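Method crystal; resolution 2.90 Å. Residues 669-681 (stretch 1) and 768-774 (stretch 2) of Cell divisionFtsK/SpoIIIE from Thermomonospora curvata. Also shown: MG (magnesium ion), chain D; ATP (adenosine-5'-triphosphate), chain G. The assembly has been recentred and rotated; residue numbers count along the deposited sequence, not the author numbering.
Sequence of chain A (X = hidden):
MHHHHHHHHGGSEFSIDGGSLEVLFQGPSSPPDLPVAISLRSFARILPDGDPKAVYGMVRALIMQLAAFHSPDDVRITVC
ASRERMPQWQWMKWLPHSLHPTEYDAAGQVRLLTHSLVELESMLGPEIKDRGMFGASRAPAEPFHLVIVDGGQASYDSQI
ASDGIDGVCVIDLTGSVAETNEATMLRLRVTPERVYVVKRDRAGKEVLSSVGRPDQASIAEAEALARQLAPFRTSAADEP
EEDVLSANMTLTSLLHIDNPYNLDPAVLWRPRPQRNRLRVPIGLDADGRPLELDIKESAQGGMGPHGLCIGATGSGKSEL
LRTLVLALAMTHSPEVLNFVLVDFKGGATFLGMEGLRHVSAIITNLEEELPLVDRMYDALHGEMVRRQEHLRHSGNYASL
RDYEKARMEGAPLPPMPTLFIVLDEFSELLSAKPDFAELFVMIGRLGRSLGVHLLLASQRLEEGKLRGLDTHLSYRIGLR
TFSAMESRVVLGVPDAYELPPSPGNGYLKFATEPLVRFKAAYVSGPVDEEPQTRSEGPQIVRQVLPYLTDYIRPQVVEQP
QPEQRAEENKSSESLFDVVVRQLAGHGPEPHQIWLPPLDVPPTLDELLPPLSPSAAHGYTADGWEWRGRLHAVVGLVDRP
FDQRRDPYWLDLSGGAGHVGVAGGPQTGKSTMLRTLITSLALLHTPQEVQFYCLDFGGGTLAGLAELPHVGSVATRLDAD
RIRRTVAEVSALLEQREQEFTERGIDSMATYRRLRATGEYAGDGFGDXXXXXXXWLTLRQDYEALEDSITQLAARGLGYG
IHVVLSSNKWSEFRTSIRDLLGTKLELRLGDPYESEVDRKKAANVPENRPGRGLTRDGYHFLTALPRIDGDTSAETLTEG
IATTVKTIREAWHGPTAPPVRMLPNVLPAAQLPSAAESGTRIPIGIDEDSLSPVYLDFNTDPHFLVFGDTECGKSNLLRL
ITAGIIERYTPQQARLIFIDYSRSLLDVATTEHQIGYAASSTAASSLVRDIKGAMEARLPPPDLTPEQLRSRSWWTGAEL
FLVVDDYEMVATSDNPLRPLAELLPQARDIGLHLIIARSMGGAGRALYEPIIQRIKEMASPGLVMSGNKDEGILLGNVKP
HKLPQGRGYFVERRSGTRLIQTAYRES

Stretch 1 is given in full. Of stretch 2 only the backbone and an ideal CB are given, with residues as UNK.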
# COMPACT_ATOMS: atom_id res chain seq x y z
N LYS A 669 5.81 1.11 2.37
CA LYS A 669 4.63 0.29 2.56
C LYS A 669 3.81 0.90 3.69
O LYS A 669 2.77 1.53 3.45
CB LYS A 669 5.02 -1.16 2.86
CG LYS A 669 5.35 -1.98 1.62
CD LYS A 669 6.74 -2.56 1.70
CE LYS A 669 7.28 -2.50 3.12
NZ LYS A 669 8.77 -2.41 3.18
N SER A 670 4.29 0.74 4.92
CA SER A 670 3.53 1.15 6.08
C SER A 670 2.84 2.50 5.88
O SER A 670 1.81 2.76 6.46
CB SER A 670 4.43 1.13 7.33
OG SER A 670 5.49 0.18 7.25
N THR A 671 3.40 3.36 5.03
CA THR A 671 2.78 4.64 4.72
C THR A 671 1.60 4.44 3.78
O THR A 671 0.54 5.03 3.97
CB THR A 671 3.79 5.61 4.08
OG1 THR A 671 4.94 5.73 4.92
CG2 THR A 671 3.16 6.98 3.88
N MET A 672 1.80 3.59 2.78
CA MET A 672 0.77 3.28 1.80
C MET A 672 -0.52 2.79 2.45
O MET A 672 -1.61 3.27 2.13
CB MET A 672 1.27 2.23 0.81
CG MET A 672 0.18 1.58 -0.01
SD MET A 672 -0.62 2.74 -1.13
CE MET A 672 0.21 2.32 -2.66
N LEU A 673 -0.38 1.82 3.35
CA LEU A 673 -1.52 1.25 4.06
C LEU A 673 -2.32 2.32 4.78
O LEU A 673 -3.55 2.32 4.74
CB LEU A 673 -1.05 0.19 5.06
CG LEU A 673 -0.37 -1.06 4.52
CD1 LEU A 673 0.11 -1.95 5.65
CD2 LEU A 673 -1.30 -1.82 3.60
N ARG A 674 -1.62 3.24 5.42
CA ARG A 674 -2.26 4.29 6.20
C ARG A 674 -3.04 5.26 5.32
O ARG A 674 -4.03 5.85 5.75
CB ARG A 674 -1.22 5.05 7.02
CG ARG A 674 -0.58 4.20 8.10
CD ARG A 674 0.43 4.99 8.92
NE ARG A 674 1.57 5.41 8.11
CZ ARG A 674 2.61 6.08 8.59
NH1 ARG A 674 2.67 6.38 9.88
NH2 ARG A 674 3.60 6.43 7.79
N THR A 675 -2.60 5.43 4.08
CA THR A 675 -3.31 6.28 3.13
C THR A 675 -4.60 5.60 2.69
O THR A 675 -5.67 6.21 2.70
CB THR A 675 -2.47 6.59 1.89
OG1 THR A 675 -2.32 5.41 1.10
CG2 THR A 675 -1.11 7.11 2.28
N LEU A 676 -4.48 4.33 2.30
CA LEU A 676 -5.61 3.55 1.82
C LEU A 676 -6.73 3.48 2.86
O LEU A 676 -7.90 3.64 2.53
CB LEU A 676 -5.15 2.14 1.45
CG LEU A 676 -6.24 1.22 0.90
CD1 LEU A 676 -6.93 1.86 -0.28
CD2 LEU A 676 -5.65 -0.13 0.51
N ILE A 677 -6.35 3.23 4.11
CA ILE A 677 -7.31 3.21 5.20
C ILE A 677 -7.98 4.57 5.35
O ILE A 677 -9.20 4.67 5.42
CB ILE A 677 -6.64 2.82 6.53
CG1 ILE A 677 -6.11 1.39 6.47
CG2 ILE A 677 -7.62 2.96 7.68
CD1 ILE A 677 -5.40 0.95 7.73
N THR A 678 -7.16 5.61 5.40
CA THR A 678 -7.65 6.97 5.56
C THR A 678 -8.51 7.39 4.37
O THR A 678 -9.55 8.03 4.53
CB THR A 678 -6.50 7.98 5.72
OG1 THR A 678 -5.52 7.44 6.62
CG2 THR A 678 -7.02 9.29 6.28
N SER A 679 -8.07 7.01 3.17
CA SER A 679 -8.81 7.33 1.95
C SER A 679 -10.20 6.73 1.98
O SER A 679 -11.19 7.41 1.69
CB SER A 679 -8.05 6.83 0.72
OG SER A 679 -8.74 7.17 -0.47
N LEU A 680 -10.29 5.45 2.34
CA LEU A 680 -11.57 4.78 2.49
C LEU A 680 -12.36 5.40 3.64
O LEU A 680 -13.58 5.50 3.57
CB LEU A 680 -11.37 3.28 2.74
CG LEU A 680 -10.97 2.43 1.53
CD1 LEU A 680 -10.60 1.03 1.97
CD2 LEU A 680 -12.11 2.39 0.52
N ALA A 681 -11.65 5.81 4.68
CA ALA A 681 -12.29 6.41 5.85
C ALA A 681 -12.93 7.75 5.50
O ALA A 681 -13.89 8.17 6.14
CB ALA A 681 -11.28 6.58 6.97
N UNK A 768 -15.62 -5.38 5.84
CA UNK A 768 -14.55 -5.52 6.82
C UNK A 768 -13.20 -5.70 6.14
O UNK A 768 -13.07 -6.49 5.20
CB UNK A 768 -14.83 -6.70 7.75
N UNK A 769 -12.20 -4.97 6.61
CA UNK A 769 -10.86 -5.04 6.05
C UNK A 769 -9.85 -5.54 7.08
O UNK A 769 -9.65 -4.92 8.12
CB UNK A 769 -10.44 -3.67 5.52
N UNK A 770 -9.23 -6.67 6.79
CA UNK A 770 -8.19 -7.23 7.65
C UNK A 770 -6.82 -6.83 7.13
O UNK A 770 -6.39 -7.27 6.06
CB UNK A 770 -8.31 -8.75 7.73
N UNK A 771 -6.12 -5.98 7.88
CA UNK A 771 -4.84 -5.45 7.45
C UNK A 771 -3.66 -6.11 8.15
O UNK A 771 -3.61 -6.19 9.37
CB UNK A 771 -4.80 -3.94 7.69
N UNK A 772 -2.71 -6.60 7.35
CA UNK A 772 -1.47 -7.16 7.88
C UNK A 772 -0.29 -6.41 7.28
O UNK A 772 -0.14 -6.36 6.06
CB UNK A 772 -1.37 -8.66 7.58
N UNK A 773 0.54 -5.83 8.13
CA UNK A 773 1.62 -4.96 7.67
C UNK A 773 2.80 -5.74 7.09
O UNK A 773 3.32 -5.40 6.04
CB UNK A 773 2.10 -4.08 8.83
N UNK A 774 3.22 -6.79 7.79
CA UNK A 774 4.31 -7.64 7.30
C UNK A 774 3.89 -9.10 7.28
O UNK A 774 3.94 -9.77 8.31
CB UNK A 774 5.56 -7.47 8.17
MG MG D . 6.60 -1.22 7.83
PG ATP G . 9.92 -0.75 6.88
O1G ATP G . 10.24 -1.66 5.72
O2G ATP G . 8.65 -1.08 7.60
O3G ATP G . 11.10 -0.47 7.78
PB ATP G . 8.43 0.79 5.10
O1B ATP G . 7.13 0.39 5.76
O2B ATP G . 8.88 0.09 3.85
O3B ATP G . 9.61 0.67 6.18
PA ATP G . 7.34 3.31 5.57
O1A ATP G . 5.99 3.24 4.91
O2A ATP G . 7.45 2.96 7.04
O3A ATP G . 8.36 2.36 4.77
O5' ATP G . 7.94 4.78 5.33
C5' ATP G . 9.30 5.08 5.66
C4' ATP G . 9.55 6.57 5.45
O4' ATP G . 9.38 6.91 4.08
C3' ATP G . 8.58 7.41 6.25
O3' ATP G . 9.26 8.10 7.31
C2' ATP G . 7.99 8.41 5.28
O2' ATP G . 8.28 9.74 5.72
C1' ATP G . 8.67 8.14 3.95
N9 ATP G . 7.64 8.01 2.89
C8 ATP G . 6.92 6.90 2.62
N7 ATP G . 6.06 7.11 1.59
C5 ATP G . 6.23 8.37 1.18
C6 ATP G . 5.63 9.24 0.13
N6 ATP G . 4.67 8.77 -0.70
N1 ATP G . 6.09 10.50 0.03
C2 ATP G . 7.04 10.98 0.85
N3 ATP G . 7.62 10.25 1.82
C4 ATP G . 7.26 8.97 2.03

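Stretch 1 is a helix whose first turn holds the ATP and the magnesium ion. Positions 768 to 772 form a strand that runs nearly antiparallel to it, at 165°, with a closest axis approach of 10.6 Å.

Position 768 has extended backbone angles (-95/134), and its CB is out of reach of the helix. Stretch 1 sets no demand here, though a beta-branched residue would fit the strand. The residue is Val768, with chi1 t.

Position 769 points its CB toward the helix, but no helix atom lies within 5.5 Å of that CB. A small side chain would leave the gap open, so a long or aromatic apolar one suits the approach to Leu680. The residue is Phe769, chi1 m. Leu680 CD1 lies over one face of the ring, 4.2 Å from its centroid, in a CH-pi contact. The closest pair is Leu680 CD1 and Phe769 CZ, at 3.9 Å.

Position 770 is again out of reach of the helix, as strand alternation predicts. Many residues would do. The residue is Leu770.

Position 771 points toward the helix, and its ideal CB is 4.9 Å from Ile677 CD1. Leu673 also presents a methyl group here. The surface is apolar and the space modest, so valine, isoleucine or leucine would all be plausible. The residue is Val771, chi1 t. Its CG1 lies 4.1 Å from Leu673 CD1, and its CG2 lies 4.3 Å from Ile677 CD1. The two methyls thus meet different helix side chains.

Position 772 points its CB away from the helix, so stretch 1 hardly limits the choice. The residue is Val772.

Position 773 follows the strand, with phi/psi of -76/-46. Its CB points sideways, and the ideal CB is 4.3 Å from Leu673 CD1. Ser670 and the magnesium lie nearby, so a short polar or acidic side chain would suit, and aspartate, asparagine or serine could be considered. The residue is Asp773, chi1 t. Its end comes nearer the helix: OD1 is 3.7 Å from Ser670 OG and 3.4 Å from Leu673 CD1. Ser670 OG itself binds the magnesium at 1.9 Å, which places the carboxylate close to the metal site.

Position 774 points sideways, with no helix atom near its CB. Stretch 1 leaves the choice wide. The residue is Asn774, whose side chain caps a backbone N just past the stretch, at the start of the next helix.

Stretch 2 (768-774) VFLVVDN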
# COMPACT_ATOMS: atom_id res chain seq x y z
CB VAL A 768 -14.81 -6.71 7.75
CG1 VAL A 768 -13.76 -6.77 8.85
CG2 VAL A 768 -16.19 -6.59 8.36
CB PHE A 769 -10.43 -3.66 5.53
CG PHE A 769 -11.24 -3.18 4.37
CD1 PHE A 769 -12.43 -2.50 4.57
CD2 PHE A 769 -10.81 -3.38 3.07
CE1 PHE A 769 -13.18 -2.05 3.50
CE2 PHE A 769 -11.56 -2.94 2.00
CZ PHE A 769 -12.74 -2.27 2.22
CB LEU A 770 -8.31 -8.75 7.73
CG LEU A 770 -7.24 -9.47 8.54
CD1 LEU A 770 -7.30 -9.05 10.00
CD2 LEU A 770 -7.38 -10.97 8.41
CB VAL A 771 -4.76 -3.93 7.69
CG1 VAL A 771 -3.49 -3.37 7.10
CG2 VAL A 771 -5.97 -3.24 7.09
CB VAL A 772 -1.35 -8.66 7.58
CG1 VAL A 772 -0.02 -9.19 8.09
CG2 VAL A 772 -2.51 -9.42 8.21
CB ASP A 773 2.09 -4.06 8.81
CG ASP A 773 2.69 -2.76 8.32
OD1 ASP A 773 3.10 -2.69 7.14
OD2 ASP A 773 2.76 -1.80 9.12
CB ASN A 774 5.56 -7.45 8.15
CG ASN A 774 6.81 -7.98 7.50
OD1 ASN A 774 6.77 -8.91 6.69
ND2 ASN A 774 7.95 -7.41 7.87
O HOH W 1 7.35 0.61 8.36
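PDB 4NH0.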